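Local structure of xylose isomerase-like TIM barrel domain-containing protein (Parabacteroides distasonis, 4KW2) at residues W22-Q27 / L46-A51; E38-T43 / R88-I93. The protein is of unknown function but adopts the xylose isomerase-like TIM barrel fold, consistent with an isomerase-like enzyme. One frame throughout, in Å; residues are numbered along the deposited sequence.

Contact 1: residues W22-Q27 / L46-A51. With EDO (1,2-ethanediol), chain I.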
ATOM      1  N   TRP A  22      24.872   1.125  16.648  1.00 45.62           N
ATOM      2  CA  TRP A  22      23.534   0.514  16.685  1.00 42.26           C
ATOM      3  C   TRP A  22      23.567  -0.901  16.119  1.00 40.28           C
ATOM      4  O   TRP A  22      24.585  -1.330  15.586  1.00 42.99           O
ATOM      5  CB  TRP A  22      22.526   1.362  15.890  1.00 39.16           C
ATOM      6  CG  TRP A  22      22.941   1.629  14.470  1.00 36.40           C
ATOM      7  CD1 TRP A  22      22.878   0.763  13.416  1.00 34.78           C
ATOM      8  CD2 TRP A  22      23.493   2.846  13.955  1.00 36.15           C
ATOM      9  NE1 TRP A  22      23.356   1.366  12.279  1.00 34.17           N
ATOM     10  CE2 TRP A  22      23.741   2.644  12.582  1.00 34.58           C
ATOM     11  CE3 TRP A  22      23.805   4.086  14.524  1.00 35.90           C
ATOM     12  CZ2 TRP A  22      24.283   3.637  11.768  1.00 35.74           C
ATOM     13  CZ3 TRP A  22      24.341   5.073  13.716  1.00 36.80           C
ATOM     14  CH2 TRP A  22      24.577   4.841  12.352  1.00 36.30           C
ATOM     15  N   LYS A  23      22.446  -1.613  16.227  1.00 38.09           N
ATOM     16  CA  LYS A  23      22.304  -2.944  15.632  1.00 35.34           C
ATOM     17  C   LYS A  23      21.401  -2.889  14.408  1.00 34.79           C
ATOM     18  O   LYS A  23      20.417  -2.154  14.392  1.00 34.76           O
ATOM     19  CB  LYS A  23      21.687  -3.919  16.623  1.00 37.28           C
ATOM     20  CG  LYS A  23      22.396  -4.033  17.957  1.00 39.58           C
ATOM     21  CD  LYS A  23      21.526  -4.813  18.936  1.00 43.86           C
ATOM     22  CE  LYS A  23      21.926  -4.564  20.378  1.00 47.26           C
ATOM     23  NZ  LYS A  23      23.225  -5.207  20.690  1.00 51.59           N
ATOM     24  N   VAL A  24      21.734  -3.682  13.397  1.00 32.53           N
ATOM     25  CA  VAL A  24      20.905  -3.828  12.216  1.00 31.69           C
ATOM     26  C   VAL A  24      20.368  -5.255  12.169  1.00 31.84           C
ATOM     27  O   VAL A  24      21.140  -6.217  12.103  1.00 33.92           O
ATOM     28  CB  VAL A  24      21.690  -3.543  10.918  1.00 32.30           C
ATOM     29  CG1 VAL A  24      20.740  -3.514   9.724  1.00 30.37           C
ATOM     30  CG2 VAL A  24      22.450  -2.228  11.038  1.00 32.66           C
ATOM     31  N   GLY A  25      19.043  -5.379  12.202  1.00 29.86           N
ATOM     32  CA  GLY A  25      18.379  -6.672  12.129  1.00 31.32           C
ATOM     33  C   GLY A  25      17.313  -6.715  11.055  1.00 32.01           C
ATOM     34  O   GLY A  25      16.967  -5.696  10.450  1.00 32.44           O
ATOM     35  N   ILE A  26      16.788  -7.909  10.821  1.00 32.90           N
ATOM     36  CA  ILE A  26      15.708  -8.084   9.865  1.00 33.79           C
ATOM     37  C   ILE A  26      14.373  -8.336  10.561  1.00 31.23           C
ATOM     38  O   ILE A  26      14.322  -8.996  11.598  1.00 30.15           O
ATOM     39  CB  ILE A  26      16.014  -9.239   8.893  1.00 37.20           C
ATOM     40  CG1 ILE A  26      15.068  -9.181   7.695  1.00 39.18           C
ATOM     41  CG2 ILE A  26      15.927 -10.598   9.585  1.00 38.52           C
ATOM     42  CD1 ILE A  26      15.411 -10.177   6.617  1.00 43.24           C
ATOM     43  N   GLN A  27      13.299  -7.798   9.989  1.00 31.65           N
ATOM     44  CA  GLN A  27      11.947  -8.232  10.341  1.00 28.61           C
ATOM     45  C   GLN A  27      11.656  -9.491   9.550  1.00 26.71           C
ATOM     46  O   GLN A  27      11.670  -9.470   8.315  1.00 24.89           O
ATOM     47  CB  GLN A  27      10.916  -7.166   9.998  1.00 28.39           C
ATOM     48  CG  GLN A  27      11.106  -5.862  10.749  1.00 31.06           C
ATOM     49  CD  GLN A  27      10.038  -4.843  10.408  1.00 32.92           C
ATOM     50  OE1 GLN A  27       8.858  -5.185  10.284  1.00 30.26           O
ATOM     51  NE2 GLN A  27      10.450  -3.583  10.234  1.00 32.75           N
ATOM     52  N   LEU A  46      21.946 -12.194   3.565  1.00 28.99           N
ATOM     53  CA  LEU A  46      21.944 -10.738   3.666  1.00 31.51           C
ATOM     54  C   LEU A  46      23.110 -10.203   4.492  1.00 32.16           C
ATOM     55  O   LEU A  46      23.533  -9.068   4.300  1.00 33.31           O
ATOM     56  CB  LEU A  46      20.628 -10.254   4.274  1.00 31.27           C
ATOM     57  CG  LEU A  46      19.424 -10.357   3.336  1.00 30.50           C
ATOM     58  CD1 LEU A  46      18.123 -10.362   4.118  1.00 30.67           C
ATOM     59  CD2 LEU A  46      19.441  -9.222   2.316  1.00 30.08           C
ATOM     60  N   GLY A  47      23.608 -11.015   5.422  1.00 34.11           N
ATOM     61  CA  GLY A  47      24.722 -10.627   6.283  1.00 32.70           C
ATOM     62  C   GLY A  47      24.279  -9.819   7.490  1.00 32.68           C
ATOM     63  O   GLY A  47      24.897  -8.808   7.817  1.00 32.93           O
HETATM   64  N   MSE A  48      23.217 -10.270   8.161  1.00 32.18           N
HETATM   65  CA  MSE A  48      22.709  -9.610   9.373  1.00 34.03           C
HETATM   66  C   MSE A  48      22.731 -10.551  10.553  1.00 34.23           C
HETATM   67  O   MSE A  48      22.514 -11.761  10.403  1.00 35.09           O
HETATM   68  CB  MSE A  48      21.287  -9.120   9.125  1.00 33.79           C
HETATM   69  CG  MSE A  48      21.305  -7.848   8.293  1.00 36.78           C
HETATM   70 SE   MSE A  48      19.471  -7.166   8.098  0.75 41.63          SE
HETATM   71  CE  MSE A  48      18.914  -8.419   6.708  1.00 33.72           C
ATOM     72  N   GLY A  49      22.977  -9.998  11.742  1.00 32.86           N
ATOM     73  CA  GLY A  49      23.165 -10.801  12.952  1.00 32.23           C
ATOM     74  C   GLY A  49      22.045 -10.710  13.972  1.00 32.83           C
ATOM     75  O   GLY A  49      22.218 -11.136  15.118  1.00 35.48           O
ATOM     76  N   TYR A  50      20.898 -10.169  13.565  1.00 32.09           N
ATOM     77  CA  TYR A  50      19.767  -9.943  14.477  1.00 31.71           C
ATOM     78  C   TYR A  50      18.437 -10.142  13.762  1.00 31.17           C
ATOM     79  O   TYR A  50      18.345  -9.959  12.550  1.00 30.52           O
ATOM     80  CB  TYR A  50      19.818  -8.525  15.047  1.00 31.25           C
ATOM     81  CG  TYR A  50      21.073  -8.221  15.831  1.00 33.40           C
ATOM     82  CD1 TYR A  50      21.168  -8.551  17.178  1.00 33.29           C
ATOM     83  CD2 TYR A  50      22.171  -7.604  15.226  1.00 35.19           C
ATOM     84  CE1 TYR A  50      22.317  -8.282  17.900  1.00 34.27           C
ATOM     85  CE2 TYR A  50      23.326  -7.328  15.945  1.00 35.41           C
ATOM     86  CZ  TYR A  50      23.388  -7.668  17.280  1.00 35.40           C
ATOM     87  OH  TYR A  50      24.518  -7.399  18.005  1.00 40.02           O
ATOM     88  N   ALA A  51      17.405 -10.513  14.514  1.00 29.40           N
ATOM     89  CA  ALA A  51      16.080 -10.705  13.935  1.00 28.44           C
ATOM     90  C   ALA A  51      14.966 -10.229  14.867  1.00 28.33           C
ATOM     91  O   ALA A  51      15.063 -10.361  16.082  1.00 30.62           O
ATOM     92  CB  ALA A  51      15.879 -12.163  13.572  1.00 27.79           C
TER
HETATM   93  C1  EDO I 307      26.915  -9.736  12.607  1.00 66.04           C
HETATM   94  O1  EDO I 307      26.736  -8.748  13.634  1.00 64.92           O
HETATM   95  C2  EDO I 307      26.741  -9.107  11.226  1.00 61.25           C
HETATM   96  O2  EDO I 307      26.661 -10.128  10.221  1.00 62.21           O
HETATM   97  O   HOH W   1      23.637  -7.015  11.555  1.00 28.49           O
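K23 lays its aliphatic chain across the ring of Y50, and further along strand 23-27 M48 fills the hollow beside G25 and I26. The lysine CD stands over one face of the ring, 4.0 Å from its centroid and set toward the rim, a CH-pi contact in which the two side chains cross at about a right angle. The edge of the same ring meets the V24 carbonyl, with Y50 CD2 3.6 Å from V24 O. G25 leaves room for this fit: a CB there would run into Y50 CB. Replacing Y50 by an alanine would remove the ring, and is likely to leave the K23 chain without the face it lies on and a gap beside the V24 carbonyl. M48, a selenomethionine, bends at its last torsion (chi3 -78°), which brings CE against I26 CB at 3.7 Å, while SE rests on the G25 carbonyl group. With CG1 swung opposite the backbone N (chi1 -165°), I26 extends CD1 to L46 CD1, 3.7 Å away. The backbones join where I26 N donates to Y50 O at 3.1 Å, and a water accepts from G49 N and donates to V24 O, bridging strand 23-27 to the loop that precedes strand 50-53. G47, with positive phi, ends helix 36-46 in a Schellman motif, from which M48 and G49 lead to strand 50-53. This is the first beta-alpha-beta unit of the barrel: strand 23-27 lies between parallel strands 50-53 and 238-241, and L257 and Q261 of helix 250-262 pack on V24 and M48.

Contact 2: residues E38-T43 / R88-I93; sequences ETLDKT and RGIKPI. With SO4 (sulfate ion), chain C.
A helix-to-loop contact, part salt bridge and part apolar packing, joins helix 36-46 of the TIM barrel to the turn that leads from helix 75-86 into strand 91-98. After helix 75-86, G89 takes positive phi and closes a Schellman motif. I90 then points its CD1 into the helix surface, 3.5 Å from L40 O and 3.8 Å from T43 CG2. T43 turns its methyl to this side with CG2 anti to the backbone N, while its OG1 donates to T39 O at 2.7 Å, a carbonyl that also takes the T43 backbone N-H. F85 of helix 75-86 packs on both L40 and I90. Beside them the extended R88 chain passes L40, CD lying 3.5 Å from L40 CB, and carries the guanidinium to D41; its NH1 forms a second salt bridge, to E84, so the arginine ties the two helices together. A water donates to D41 OD2 and makes a weak bond with R88 NH2. The guanidinium grips D41 side-on through two nitrogens that share one oxygen: NE lies 2.9 Å from D41 OD1 with an N-H...O angle of 158°, and NH2 lies 3.1 Å from that same OD1.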
ATOM      1  N   GLU A  38      14.123 -21.047   6.888  1.00 31.83           N
ATOM      2  CA  GLU A  38      14.464 -20.469   5.576  1.00 32.60           C
ATOM      3  C   GLU A  38      14.692 -18.955   5.653  1.00 31.37           C
ATOM      4  O   GLU A  38      15.566 -18.412   4.982  1.00 30.51           O
ATOM      5  CB  GLU A  38      13.368 -20.766   4.554  1.00 35.88           C
ATOM      6  CG  GLU A  38      13.282 -22.229   4.149  1.00 41.51           C
ATOM      7  CD  GLU A  38      12.000 -22.585   3.395  1.00 49.03           C
ATOM      8  OE1 GLU A  38      11.042 -21.774   3.365  1.00 40.90           O
ATOM      9  OE2 GLU A  38      11.950 -23.700   2.831  1.00 55.98           O
ATOM     10  N   THR A  39      13.892 -18.282   6.470  1.00 30.08           N
ATOM     11  CA  THR A  39      14.045 -16.852   6.697  1.00 28.60           C
ATOM     12  C   THR A  39      15.419 -16.550   7.302  1.00 28.07           C
ATOM     13  O   THR A  39      16.085 -15.587   6.900  1.00 26.49           O
ATOM     14  CB  THR A  39      12.923 -16.322   7.622  1.00 26.95           C
ATOM     15  OG1 THR A  39      11.657 -16.490   6.979  1.00 24.94           O
ATOM     16  CG2 THR A  39      13.128 -14.854   7.975  1.00 25.48           C
ATOM     17  N   LEU A  40      15.836 -17.373   8.262  1.00 28.28           N
ATOM     18  CA  LEU A  40      17.149 -17.208   8.895  1.00 28.63           C
ATOM     19  C   LEU A  40      18.287 -17.498   7.919  1.00 27.83           C
ATOM     20  O   LEU A  40      19.337 -16.861   7.996  1.00 29.04           O
ATOM     21  CB  LEU A  40      17.279 -18.077  10.150  1.00 29.80           C
ATOM     22  CG  LEU A  40      16.347 -17.745  11.330  1.00 29.81           C
ATOM     23  CD1 LEU A  40      16.753 -18.540  12.565  1.00 30.72           C
ATOM     24  CD2 LEU A  40      16.329 -16.256  11.650  1.00 29.91           C
ATOM     25  N   ASP A  41      18.077 -18.437   6.996  1.00 27.16           N
ATOM     26  CA  ASP A  41      19.054 -18.692   5.933  1.00 30.10           C
ATOM     27  C   ASP A  41      19.210 -17.475   5.021  1.00 30.49           C
ATOM     28  O   ASP A  41      20.320 -17.146   4.607  1.00 29.44           O
ATOM     29  CB  ASP A  41      18.659 -19.897   5.076  1.00 31.28           C
ATOM     30  CG  ASP A  41      18.598 -21.191   5.858  1.00 33.31           C
ATOM     31  OD1 ASP A  41      19.246 -21.309   6.922  1.00 36.46           O
ATOM     32  OD2 ASP A  41      17.884 -22.103   5.400  1.00 36.33           O
ATOM     33  N   LYS A  42      18.092 -16.825   4.703  1.00 31.24           N
ATOM     34  CA  LYS A  42      18.105 -15.595   3.917  1.00 31.50           C
ATOM     35  C   LYS A  42      18.797 -14.473   4.673  1.00 30.88           C
ATOM     36  O   LYS A  42      19.538 -13.690   4.087  1.00 29.64           O
ATOM     37  CB  LYS A  42      16.680 -15.161   3.580  1.00 33.83           C
ATOM     38  CG  LYS A  42      15.981 -16.085   2.606  1.00 36.41           C
ATOM     39  CD  LYS A  42      16.342 -15.752   1.177  1.00 37.92           C
ATOM     40  CE  LYS A  42      15.704 -16.741   0.217  1.00 42.03           C
ATOM     41  NZ  LYS A  42      15.890 -16.287  -1.184  1.00 42.89           N
ATOM     42  N   THR A  43      18.527 -14.392   5.973  1.00 30.73           N
ATOM     43  CA  THR A  43      19.169 -13.423   6.853  1.00 29.00           C
ATOM     44  C   THR A  43      20.699 -13.592   6.844  1.00 30.80           C
ATOM     45  O   THR A  43      21.435 -12.604   6.873  1.00 33.13           O
ATOM     46  CB  THR A  43      18.582 -13.542   8.278  1.00 28.48           C
ATOM     47  OG1 THR A  43      17.155 -13.421   8.204  1.00 27.35           O
ATOM     48  CG2 THR A  43      19.124 -12.461   9.210  1.00 29.13           C
ATOM     49  N   ARG A  88      23.620 -20.062  13.320  1.00 35.50           N
ATOM     50  CA  ARG A  88      23.625 -19.174  12.150  1.00 34.98           C
ATOM     51  C   ARG A  88      24.247 -17.806  12.423  1.00 35.28           C
ATOM     52  O   ARG A  88      24.358 -16.985  11.510  1.00 34.94           O
ATOM     53  CB  ARG A  88      22.207 -18.984  11.626  1.00 36.13           C
ATOM     54  CG  ARG A  88      21.601 -20.247  11.043  1.00 37.00           C
ATOM     55  CD  ARG A  88      20.189 -19.966  10.587  1.00 37.36           C
ATOM     56  NE  ARG A  88      19.622 -21.036   9.783  1.00 35.84           N
ATOM     57  CZ  ARG A  88      19.098 -22.161  10.262  1.00 34.14           C
ATOM     58  NH1 ARG A  88      19.074 -22.411  11.566  1.00 35.82           N
ATOM     59  NH2 ARG A  88      18.589 -23.046   9.420  1.00 33.25           N
ATOM     60  N   GLY A  89      24.648 -17.562  13.669  1.00 35.71           N
ATOM     61  CA  GLY A  89      25.237 -16.286  14.059  1.00 33.34           C
ATOM     62  C   GLY A  89      24.234 -15.150  14.048  1.00 33.54           C
ATOM     63  O   GLY A  89      24.586 -14.015  13.728  1.00 35.09           O
ATOM     64  N   ILE A  90      22.987 -15.462  14.402  1.00 31.98           N
ATOM     65  CA  ILE A  90      21.894 -14.490  14.442  1.00 31.19           C
ATOM     66  C   ILE A  90      21.278 -14.504  15.837  1.00 31.68           C
ATOM     67  O   ILE A  90      20.939 -15.567  16.336  1.00 33.06           O
ATOM     68  CB  ILE A  90      20.780 -14.855  13.439  1.00 31.41           C
ATOM     69  CG1 ILE A  90      21.341 -14.944  12.015  1.00 33.45           C
ATOM     70  CG2 ILE A  90      19.653 -13.833  13.505  1.00 30.85           C
ATOM     71  CD1 ILE A  90      20.380 -15.537  11.008  1.00 32.22           C
ATOM     72  N   LYS A  91      21.125 -13.335  16.455  1.00 32.71           N
ATOM     73  CA  LYS A  91      20.514 -13.239  17.787  1.00 34.37           C
ATOM     74  C   LYS A  91      19.009 -13.039  17.642  1.00 32.84           C
ATOM     75  O   LYS A  91      18.580 -12.199  16.848  1.00 31.24           O
ATOM     76  CB  LYS A  91      21.088 -12.054  18.566  1.00 39.80           C
ATOM     77  CG  LYS A  91      22.596 -12.076  18.752  1.00 44.82           C
ATOM     78  CD  LYS A  91      23.001 -12.964  19.913  1.00 51.83           C
ATOM     79  CE  LYS A  91      24.434 -12.696  20.345  1.00 56.61           C
ATOM     80  NZ  LYS A  91      24.803 -13.535  21.519  1.00 62.23           N
ATOM     81  N   PRO A  92      18.196 -13.796  18.407  1.00 32.66           N
ATOM     82  CA  PRO A  92      16.750 -13.589  18.378  1.00 31.79           C
ATOM     83  C   PRO A  92      16.398 -12.416  19.275  1.00 31.68           C
ATOM     84  O   PRO A  92      15.730 -12.585  20.287  1.00 33.15           O
ATOM     85  CB  PRO A  92      16.207 -14.902  18.926  1.00 31.38           C
ATOM     86  CG  PRO A  92      17.252 -15.324  19.904  1.00 33.92           C
ATOM     87  CD  PRO A  92      18.565 -14.890  19.321  1.00 32.48           C
ATOM     88  N   ILE A  93      16.853 -11.234  18.881  1.00 31.83           N
ATOM     89  CA  ILE A  93      16.887 -10.059  19.750  1.00 33.26           C
ATOM     90  C   ILE A  93      15.494  -9.522  20.080  1.00 32.49           C
ATOM     91  O   ILE A  93      15.273  -9.011  21.178  1.00 32.03           O
ATOM     92  CB  ILE A  93      17.751  -8.937  19.116  1.00 36.44           C
ATOM     93  CG1 ILE A  93      18.125  -7.863  20.139  1.00 41.18           C
ATOM     94  CG2 ILE A  93      17.069  -8.308  17.908  1.00 36.54           C
ATOM     95  CD1 ILE A  93      19.329  -8.236  20.965  1.00 48.31           C
TER
HETATM   96  S   SO4 C 301      16.883 -13.546  -3.766  1.00 75.79           S
HETATM   97  O1  SO4 C 301      17.875 -12.449  -3.777  1.00 65.56           O
HETATM   98  O2  SO4 C 301      17.587 -14.841  -3.940  1.00 59.62           O
HETATM   99  O3  SO4 C 301      16.137 -13.565  -2.479  1.00 69.20           O
HETATM  100  O4  SO4 C 301      15.932 -13.319  -4.882  1.00 71.95           O
HETATM  101  O   HOH W   2      17.215 -24.120   6.838  1.00 38.52           O

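How the contacts relate
Contact 1 pairs the first two barrel strands, and contact 2 fastens the helix between them to the turn before the third; their centres lie about 8 Å apart, and their segments alternate along the chain. Strands 50-53 and 91-98 are neighbours in the sheet, with probable hydrogen bonds from K91 N to G49 O at 2.8 Å and from A51 N to K91 O at 3.1 Å. I26 of contact 1 also reaches the helix of contact 2, its CG2 packing 3.4 Å from T43 OG1. The ethanediol at G47 and the sulfate at K42 probably come from the crystallisation liquor and are not evidence for a substrate site.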